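Local atomic coordinates of hypothetical protein BA_2335 (Bacillus anthracis, PDB entry 4H4N), a protein that is of unknown function but folds as a small, all-beta protein of the BA_2335-like family. Residues T22-G25 against E29-T32. Numbering follows the deposited sequence.
Sequences TFFG and EVIT
Phe24 and Val30 meet through carbons set beside their own backbone N atoms: in Val30, CG1 stands anti to N (chi1 174°), which leaves CG2 beside it, and Phe24 CG is placed likewise (chi1 -65°). Phe24 CE1 then lies 3.7 Å from Val30 CG2 in the non-hydrogen-bonded pair of an antiparallel beta hairpin, near the end where its strands 17-24 and 30-38 are linked. Thr22 shares this face of the sheet. Its CG2, anti to the backbone N, crosses Val30 CG1 at about a right angle, 3.8 Å away, while OG1 is hydrogen-bonded to Asn33 OD1. Valine and threonine suit these strand positions because branching at CB favours the extended backbone, and their methyls give a compact apolar contact.

The register then breaks in a classic beta bulge, in which Ile31 and Thr32 together face Phe23. Ile31 N donates to Phe23 O at 2.8 Å, whereas Phe23 N gives a nearly straight bond (171°) to Thr32 O at 2.9 Å. The helix-like backbone of Ile31 accommodates the extra residue and swings its side chain toward the partner strand, where CD1 rests 3.5 Å from Phe24 C. This methyl thus sits over the flat face of the peptide linking Phe24 to Gly25; isoleucine suits the place because its ethyl branch extends the apolar contact. On the other face Phe23 runs beside Thr32, CD2 near the methyl CG2, and its buried ring meets Tyr54 edge-to-face.

At the turn, Glu29 O takes Gly25 N in its carbonyl plane at 2.9 Å and also receives a CA-H...O contact from Phe24. Having no side chain, Gly25 lets the Glu29 carboxylate settle against its backbone. The glutamate chain, bent at chi2, folds back to do so, bringing OE1, which accepts a hydrogen bond from Tyr27 N, to 3.2 Å from Gly25 C.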
loop_
_atom_site.group_PDB
_atom_site.type_symbol
_atom_site.label_atom_id
_atom_site.label_comp_id
_atom_site.label_asym_id
_atom_site.label_seq_id
_atom_site.Cartn_x
_atom_site.Cartn_y
_atom_site.Cartn_z
ATOM N N THR A 22 -3.904 0.242 -3.872
ATOM C CA THR A 22 -5.174 0.626 -4.461
ATOM C C THR A 22 -6.168 -0.506 -4.291
ATOM O O THR A 22 -5.880 -1.648 -4.626
ATOM C CB THR A 22 -5.002 0.947 -5.956
ATOM O OG1 THR A 22 -4.020 1.971 -6.115
ATOM C CG2 THR A 22 -6.307 1.424 -6.548
ATOM N N PHE A 23 -7.338 -0.175 -3.762
ATOM C CA PHE A 23 -8.433 -1.120 -3.584
ATOM C C PHE A 23 -9.424 -0.954 -4.721
ATOM O O PHE A 23 -9.792 0.171 -5.071
ATOM C CB PHE A 23 -9.140 -0.857 -2.243
ATOM C CG PHE A 23 -8.277 -1.175 -1.046
ATOM C CD1 PHE A 23 -8.193 -2.464 -0.568
ATOM C CD2 PHE A 23 -7.542 -0.207 -0.406
ATOM C CE1 PHE A 23 -7.403 -2.779 0.537
ATOM C CE2 PHE A 23 -6.744 -0.515 0.691
ATOM C CZ PHE A 23 -6.684 -1.801 1.156
ATOM N N PHE A 24 -9.860 -2.077 -5.281
ATOM C CA PHE A 24 -10.748 -2.124 -6.435
ATOM C C PHE A 24 -12.016 -2.874 -6.112
ATOM O O PHE A 24 -12.030 -3.786 -5.291
ATOM C CB PHE A 24 -10.064 -2.855 -7.610
ATOM C CG PHE A 24 -8.847 -2.155 -8.155
ATOM C CD1 PHE A 24 -8.941 -1.219 -9.171
ATOM C CD2 PHE A 24 -7.585 -2.414 -7.631
ATOM C CE1 PHE A 24 -7.819 -0.583 -9.659
ATOM C CE2 PHE A 24 -6.469 -1.777 -8.133
ATOM C CZ PHE A 24 -6.586 -0.876 -9.158
ATOM N N GLY A 25 -13.089 -2.507 -6.812
ATOM C CA GLY A 25 -14.367 -3.174 -6.684
ATOM C C GLY A 25 -14.647 -4.137 -7.826
ATOM O O GLY A 25 -13.783 -4.453 -8.642
ATOM N N GLU A 29 -13.280 -0.749 -10.668
ATOM C CA GLU A 29 -13.229 0.640 -10.288
ATOM C C GLU A 29 -12.375 0.825 -9.049
ATOM O O GLU A 29 -12.330 -0.047 -8.185
ATOM C CB GLU A 29 -14.655 1.170 -10.038
ATOM C CG GLU A 29 -15.335 0.804 -8.696
ATOM C CD GLU A 29 -15.951 -0.594 -8.566
ATOM O OE1 GLU A 29 -15.664 -1.491 -9.352
ATOM O OE2 GLU A 29 -16.744 -0.793 -7.621
ATOM N N VAL A 30 -11.694 1.962 -8.964
ATOM C CA VAL A 30 -10.917 2.299 -7.794
ATOM C C VAL A 30 -11.849 2.753 -6.683
ATOM O O VAL A 30 -12.668 3.656 -6.874
ATOM C CB VAL A 30 -9.916 3.411 -8.100
ATOM C CG1 VAL A 30 -9.223 3.857 -6.818
ATOM C CG2 VAL A 30 -8.921 2.952 -9.116
ATOM N N ILE A 31 -11.761 2.093 -5.537
ATOM C CA ILE A 31 -12.527 2.462 -4.353
ATOM C C ILE A 31 -11.756 3.529 -3.573
ATOM O O ILE A 31 -12.288 4.591 -3.279
ATOM C CB ILE A 31 -12.814 1.256 -3.460
ATOM C CG1 ILE A 31 -13.567 0.171 -4.234
ATOM C CG2 ILE A 31 -13.602 1.664 -2.230
ATOM C CD1 ILE A 31 -13.578 -1.156 -3.524
ATOM N N THR A 32 -10.510 3.230 -3.215
ATOM C CA THR A 32 -9.661 4.177 -2.511
ATOM C C THR A 32 -8.231 3.708 -2.608
ATOM O O THR A 32 -7.935 2.644 -3.143
ATOM C CB THR A 32 -10.066 4.363 -1.038
ATOM O OG1 THR A 32 -9.510 5.575 -0.529
ATOM C CG2 THR A 32 -9.651 3.207 -0.169
#